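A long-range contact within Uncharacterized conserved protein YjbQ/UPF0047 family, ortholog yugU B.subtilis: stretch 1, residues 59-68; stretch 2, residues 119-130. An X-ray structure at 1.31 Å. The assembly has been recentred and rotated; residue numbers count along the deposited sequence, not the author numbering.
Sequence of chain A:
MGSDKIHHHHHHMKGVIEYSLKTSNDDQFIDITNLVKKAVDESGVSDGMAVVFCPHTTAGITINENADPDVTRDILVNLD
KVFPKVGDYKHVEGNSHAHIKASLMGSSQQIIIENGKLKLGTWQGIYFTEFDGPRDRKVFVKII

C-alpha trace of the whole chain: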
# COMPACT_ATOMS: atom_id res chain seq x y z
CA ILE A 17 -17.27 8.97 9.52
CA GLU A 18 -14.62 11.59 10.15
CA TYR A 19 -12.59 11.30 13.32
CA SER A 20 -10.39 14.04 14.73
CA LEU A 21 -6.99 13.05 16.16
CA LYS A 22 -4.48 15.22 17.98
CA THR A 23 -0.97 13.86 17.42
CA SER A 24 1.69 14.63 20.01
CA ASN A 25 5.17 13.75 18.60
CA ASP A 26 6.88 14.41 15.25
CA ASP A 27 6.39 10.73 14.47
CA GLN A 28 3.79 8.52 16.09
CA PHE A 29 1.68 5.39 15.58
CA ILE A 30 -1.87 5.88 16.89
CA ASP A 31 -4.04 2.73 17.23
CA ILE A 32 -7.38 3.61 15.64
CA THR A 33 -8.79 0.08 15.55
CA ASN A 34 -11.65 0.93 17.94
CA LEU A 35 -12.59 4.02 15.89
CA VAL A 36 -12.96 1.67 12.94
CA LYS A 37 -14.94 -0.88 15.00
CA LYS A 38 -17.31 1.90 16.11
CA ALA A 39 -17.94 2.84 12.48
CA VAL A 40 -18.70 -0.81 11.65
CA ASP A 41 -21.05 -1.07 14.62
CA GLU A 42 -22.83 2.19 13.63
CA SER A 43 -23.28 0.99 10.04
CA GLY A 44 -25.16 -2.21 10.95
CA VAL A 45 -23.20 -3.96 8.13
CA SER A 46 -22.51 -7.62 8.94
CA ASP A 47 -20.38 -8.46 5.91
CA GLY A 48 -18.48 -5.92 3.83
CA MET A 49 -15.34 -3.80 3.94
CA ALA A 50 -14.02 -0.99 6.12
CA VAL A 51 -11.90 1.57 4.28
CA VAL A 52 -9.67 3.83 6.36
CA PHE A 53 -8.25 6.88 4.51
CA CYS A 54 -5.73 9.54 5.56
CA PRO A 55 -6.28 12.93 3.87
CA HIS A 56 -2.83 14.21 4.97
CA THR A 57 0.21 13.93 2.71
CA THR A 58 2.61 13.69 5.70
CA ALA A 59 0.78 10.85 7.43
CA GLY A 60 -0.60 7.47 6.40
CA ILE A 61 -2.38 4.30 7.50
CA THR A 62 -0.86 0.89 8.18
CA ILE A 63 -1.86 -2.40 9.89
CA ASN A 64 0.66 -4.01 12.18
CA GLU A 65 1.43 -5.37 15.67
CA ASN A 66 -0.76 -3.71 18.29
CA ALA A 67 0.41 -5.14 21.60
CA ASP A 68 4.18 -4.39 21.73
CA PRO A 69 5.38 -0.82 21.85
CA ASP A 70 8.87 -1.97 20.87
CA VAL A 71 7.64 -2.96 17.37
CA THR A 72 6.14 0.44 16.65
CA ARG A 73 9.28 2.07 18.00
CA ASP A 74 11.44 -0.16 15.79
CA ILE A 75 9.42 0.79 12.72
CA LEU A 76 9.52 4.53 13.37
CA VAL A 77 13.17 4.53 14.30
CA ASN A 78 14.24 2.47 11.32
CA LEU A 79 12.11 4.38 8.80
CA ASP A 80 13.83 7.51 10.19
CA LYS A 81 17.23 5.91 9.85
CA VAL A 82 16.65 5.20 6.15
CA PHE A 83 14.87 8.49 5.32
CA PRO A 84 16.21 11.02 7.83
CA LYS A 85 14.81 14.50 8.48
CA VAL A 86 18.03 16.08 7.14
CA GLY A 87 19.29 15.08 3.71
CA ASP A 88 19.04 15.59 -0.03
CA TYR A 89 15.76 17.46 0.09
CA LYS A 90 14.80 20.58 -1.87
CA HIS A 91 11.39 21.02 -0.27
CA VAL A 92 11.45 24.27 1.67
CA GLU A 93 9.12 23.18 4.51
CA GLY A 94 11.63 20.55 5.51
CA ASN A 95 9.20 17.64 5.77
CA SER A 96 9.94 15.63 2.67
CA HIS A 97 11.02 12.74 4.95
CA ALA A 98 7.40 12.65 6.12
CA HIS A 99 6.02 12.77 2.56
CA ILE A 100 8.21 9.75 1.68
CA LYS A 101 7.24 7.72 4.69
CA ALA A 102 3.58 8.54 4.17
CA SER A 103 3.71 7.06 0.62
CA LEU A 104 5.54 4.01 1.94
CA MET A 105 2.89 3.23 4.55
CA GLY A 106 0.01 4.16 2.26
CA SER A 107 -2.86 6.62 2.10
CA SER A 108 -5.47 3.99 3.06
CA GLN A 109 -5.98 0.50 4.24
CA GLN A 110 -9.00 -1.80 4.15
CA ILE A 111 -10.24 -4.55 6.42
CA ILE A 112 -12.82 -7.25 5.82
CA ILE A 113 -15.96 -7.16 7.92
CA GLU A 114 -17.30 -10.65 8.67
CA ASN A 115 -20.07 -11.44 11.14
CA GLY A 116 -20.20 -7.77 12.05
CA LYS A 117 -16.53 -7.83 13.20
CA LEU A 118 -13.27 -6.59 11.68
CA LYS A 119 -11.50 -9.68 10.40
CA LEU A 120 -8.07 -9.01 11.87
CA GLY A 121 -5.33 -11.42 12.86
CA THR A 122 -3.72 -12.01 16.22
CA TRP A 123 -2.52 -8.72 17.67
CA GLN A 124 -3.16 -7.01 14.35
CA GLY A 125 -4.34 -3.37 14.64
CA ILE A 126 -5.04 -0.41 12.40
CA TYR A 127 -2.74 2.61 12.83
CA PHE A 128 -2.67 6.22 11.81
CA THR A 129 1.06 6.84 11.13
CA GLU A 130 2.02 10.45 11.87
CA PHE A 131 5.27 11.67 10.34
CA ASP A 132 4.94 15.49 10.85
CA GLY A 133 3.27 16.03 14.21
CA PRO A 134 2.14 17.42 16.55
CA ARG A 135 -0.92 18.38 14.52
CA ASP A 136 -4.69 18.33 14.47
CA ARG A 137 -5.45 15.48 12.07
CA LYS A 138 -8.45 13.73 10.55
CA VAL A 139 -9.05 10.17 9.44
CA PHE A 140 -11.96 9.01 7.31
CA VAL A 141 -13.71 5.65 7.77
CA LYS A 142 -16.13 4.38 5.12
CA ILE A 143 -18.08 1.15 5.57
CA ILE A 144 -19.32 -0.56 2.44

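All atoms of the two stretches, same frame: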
# COMPACT_ATOMS: atom_id res chain seq x y z
N ALA A 59 1.18 11.93 6.57
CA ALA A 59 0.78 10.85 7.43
C ALA A 59 0.18 9.74 6.55
O ALA A 59 -0.06 9.93 5.36
CB ALA A 59 -0.18 11.31 8.48
N GLY A 60 -0.06 8.58 7.14
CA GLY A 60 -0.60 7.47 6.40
C GLY A 60 -1.33 6.51 7.32
O GLY A 60 -1.64 6.85 8.49
N ILE A 61 -1.68 5.36 6.76
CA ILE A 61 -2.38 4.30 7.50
C ILE A 61 -1.62 3.00 7.29
O ILE A 61 -1.21 2.70 6.17
CB ILE A 61 -3.83 4.09 7.00
CG1 ILE A 61 -4.61 5.42 6.95
CG2 ILE A 61 -4.55 3.04 7.83
CD1 ILE A 61 -4.95 6.09 8.25
N THR A 62 -1.40 2.23 8.34
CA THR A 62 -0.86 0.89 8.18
C THR A 62 -1.53 -0.07 9.13
O THR A 62 -2.29 0.35 9.99
CB THR A 62 0.67 0.84 8.43
OG1 THR A 62 1.19 -0.38 7.86
CG2 THR A 62 1.01 0.95 9.89
N ILE A 63 -1.29 -1.36 8.97
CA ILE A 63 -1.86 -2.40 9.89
C ILE A 63 -0.67 -3.18 10.38
O ILE A 63 0.12 -3.65 9.56
CB ILE A 63 -2.88 -3.27 9.15
CG1 ILE A 63 -4.08 -2.40 8.70
CG2 ILE A 63 -3.35 -4.44 9.99
CD1 ILE A 63 -5.23 -3.10 7.98
N ASN A 64 -0.52 -3.33 11.69
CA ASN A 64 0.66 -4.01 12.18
C ASN A 64 0.42 -4.42 13.63
O ASN A 64 -0.70 -4.31 14.14
CB ASN A 64 1.95 -3.19 11.96
CG ASN A 64 3.16 -4.06 11.66
OD1 ASN A 64 3.52 -4.90 12.48
ND2 ASN A 64 3.78 -3.88 10.48
N GLU A 65 1.46 -4.93 14.28
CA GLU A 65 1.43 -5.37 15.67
C GLU A 65 0.87 -4.30 16.59
O GLU A 65 1.37 -3.16 16.58
CB GLU A 65 2.85 -5.70 16.10
CG GLU A 65 3.09 -5.85 17.60
CD GLU A 65 2.48 -7.10 18.16
OE1 GLU A 65 2.61 -8.17 17.52
OE2 GLU A 65 1.85 -7.03 19.22
N ASN A 66 -0.09 -4.68 17.43
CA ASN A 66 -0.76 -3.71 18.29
C ASN A 66 -0.64 -3.96 19.77
O ASN A 66 -1.35 -3.31 20.55
CB ASN A 66 -2.27 -3.66 17.91
CG ASN A 66 -2.99 -4.93 18.27
OD1 ASN A 66 -2.37 -5.88 18.74
ND2 ASN A 66 -4.34 -4.93 18.14
N ALA A 67 0.25 -4.85 20.18
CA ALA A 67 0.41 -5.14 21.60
C ALA A 67 1.88 -5.16 22.06
O ALA A 67 2.18 -5.72 23.10
CB ALA A 67 -0.26 -6.44 21.93
N ASP A 68 2.78 -4.54 21.30
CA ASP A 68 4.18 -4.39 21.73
C ASP A 68 4.71 -3.06 21.26
O ASP A 68 5.04 -2.88 20.07
CB ASP A 68 5.09 -5.50 21.22
CG ASP A 68 6.52 -5.38 21.78
OD1 ASP A 68 6.80 -4.48 22.62
OD2 ASP A 68 7.38 -6.20 21.39
N LYS A 119 -12.19 -8.41 10.51
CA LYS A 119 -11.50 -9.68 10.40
C LYS A 119 -9.99 -9.47 10.44
O LYS A 119 -9.29 -9.44 9.41
CB LYS A 119 -11.87 -10.38 9.12
CG LYS A 119 -11.68 -11.90 9.17
CD LYS A 119 -12.06 -12.51 7.82
CE LYS A 119 -11.64 -13.98 7.72
NZ LYS A 119 -12.19 -14.76 8.86
N LEU A 120 -9.48 -9.31 11.64
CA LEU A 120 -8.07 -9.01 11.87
C LEU A 120 -7.41 -10.23 12.50
O LEU A 120 -8.06 -11.01 13.21
CB LEU A 120 -7.91 -7.80 12.82
CG LEU A 120 -8.35 -6.47 12.19
CD1 LEU A 120 -8.68 -5.42 13.21
CD2 LEU A 120 -7.27 -5.96 11.25
N GLY A 121 -6.10 -10.35 12.27
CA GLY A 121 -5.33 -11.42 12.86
C GLY A 121 -4.93 -11.15 14.30
O GLY A 121 -5.33 -10.16 14.90
N THR A 122 -4.14 -12.08 14.85
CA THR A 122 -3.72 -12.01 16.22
C THR A 122 -2.81 -10.80 16.42
O THR A 122 -1.79 -10.63 15.73
CB THR A 122 -2.96 -13.28 16.62
OG1 THR A 122 -3.78 -14.44 16.37
CG2 THR A 122 -2.64 -13.25 18.10
N TRP A 123 -3.23 -9.95 17.36
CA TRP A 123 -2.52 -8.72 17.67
C TRP A 123 -2.24 -7.85 16.42
O TRP A 123 -1.17 -7.28 16.29
CB TRP A 123 -1.21 -9.05 18.46
CG TRP A 123 -1.46 -9.79 19.78
CD1 TRP A 123 -0.99 -11.02 20.14
CD2 TRP A 123 -2.32 -9.37 20.83
NE1 TRP A 123 -1.47 -11.36 21.39
CE2 TRP A 123 -2.28 -10.36 21.84
CE3 TRP A 123 -3.09 -8.21 21.05
CZ2 TRP A 123 -3.01 -10.24 23.03
CZ3 TRP A 123 -3.81 -8.09 22.25
CH2 TRP A 123 -3.76 -9.11 23.21
N GLN A 124 -3.22 -7.82 15.52
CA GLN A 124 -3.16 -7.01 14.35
C GLN A 124 -4.12 -5.84 14.52
O GLN A 124 -5.30 -5.99 14.66
CB GLN A 124 -3.51 -7.87 13.14
CG GLN A 124 -3.29 -7.17 11.86
CD GLN A 124 -3.64 -8.01 10.65
OE1 GLN A 124 -4.71 -8.66 10.59
NE2 GLN A 124 -2.79 -7.93 9.63
N GLY A 125 -3.57 -4.62 14.48
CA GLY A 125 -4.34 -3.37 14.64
C GLY A 125 -4.11 -2.39 13.53
O GLY A 125 -3.16 -2.53 12.77
N ILE A 126 -5.01 -1.42 13.45
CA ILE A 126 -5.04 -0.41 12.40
C ILE A 126 -4.47 0.86 12.99
O ILE A 126 -4.93 1.29 14.07
CB ILE A 126 -6.44 -0.13 11.91
CG1 ILE A 126 -7.15 -1.41 11.42
CG2 ILE A 126 -6.38 0.91 10.79
CD1 ILE A 126 -8.67 -1.31 11.46
N TYR A 127 -3.45 1.45 12.35
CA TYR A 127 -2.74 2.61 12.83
C TYR A 127 -2.77 3.78 11.90
O TYR A 127 -2.57 3.64 10.70
CB TYR A 127 -1.29 2.25 13.03
CG TYR A 127 -0.98 1.45 14.23
CD1 TYR A 127 -0.90 2.06 15.47
CD2 TYR A 127 -0.70 0.11 14.15
CE1 TYR A 127 -0.58 1.35 16.60
CE2 TYR A 127 -0.35 -0.60 15.27
CZ TYR A 127 -0.30 0.03 16.48
OH TYR A 127 0.07 -0.68 17.64
N PHE A 128 -3.04 4.96 12.45
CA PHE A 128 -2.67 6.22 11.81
C PHE A 128 -1.18 6.46 12.08
O PHE A 128 -0.75 6.43 13.24
CB PHE A 128 -3.48 7.34 12.47
CG PHE A 128 -3.32 8.68 11.84
CD1 PHE A 128 -2.28 9.49 12.18
CD2 PHE A 128 -4.22 9.14 10.90
CE1 PHE A 128 -2.13 10.75 11.59
CE2 PHE A 128 -4.08 10.40 10.35
CZ PHE A 128 -3.04 11.18 10.67
N THR A 129 -0.37 6.66 11.02
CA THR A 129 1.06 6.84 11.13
C THR A 129 1.40 8.32 10.88
O THR A 129 1.44 8.79 9.73
CB THR A 129 1.88 5.91 10.17
OG1 THR A 129 1.55 6.22 8.81
CG2 THR A 129 1.41 4.46 10.36
N GLU A 130 1.65 9.06 11.96
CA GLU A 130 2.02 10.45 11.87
C GLU A 130 3.49 10.55 11.60
O GLU A 130 4.28 9.99 12.35
CB GLU A 130 1.68 11.15 13.19
CG GLU A 130 2.19 12.59 13.31
CD GLU A 130 1.47 13.50 12.35
OE1 GLU A 130 1.84 13.52 11.16
OE2 GLU A 130 0.54 14.21 12.77
O HOH W 1 -0.23 -6.53 9.41
O HOH W 2 1.11 -9.30 15.74

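The two stretches form an antiparallel pair of neighbouring β-strands, 59-65 and 124-130, joined by a backbone ladder and closed at one end by a loop contact around Trp 123. The strand directions differ by 152°.

Three residue pairs carry the ladder, each bonded twice. Gly 60 N donates to Thr 129 O at 3.0 Å, and Thr 129 N to Gly 60 O at 2.8 Å. Thr 62 N reaches Tyr 127 O at 3.0 Å, and Tyr 127 N reaches Thr 62 O at 2.9 Å. Asn 64 N to Gly 125 O is 3.0 Å, and Gly 125 N to Asn 64 O is 2.9 Å. The pairs between them bring CA hydrogens close to carbonyls, as at Ile 63 CA and Gly 125 O, 3.2 Å apart.

Side chains alternate between the two faces. One face carries Ala 59, Ile 61 and Ile 63 with Ile 126 and Phe 128, and is largely apolar. Ala 59 CB lies 3.6 Å from Phe 128 CZ, and Ile 61 CG2 lies 4.1 Å from Ile 126 CG2. Further along, Ile 63 CG2 packs on the aliphatic part of Gln 124, 3.3 Å from its CG. Water 1 bridges Ile 63 O and Gln 124 NE2, 2.9 Å from each.

On the other face, Thr 62 CG2 meets Thr 129 CG2 at 3.6 Å. The Tyr 127 side chain extends along stretch 1, placing its OH 3.0 Å from Glu 65 O.

Gly 125 has no side chain; a CB there would clash with Asn 66 CB.

Beyond the ladder, a type II turn from Gly 121 to Gln 124 presents Trp 123. Its carbonyl O accepts from Asn 66 N at 3.0 Å. Ala 67 CB sits over one face of the indole, 3.5 Å from Trp 123 CE3.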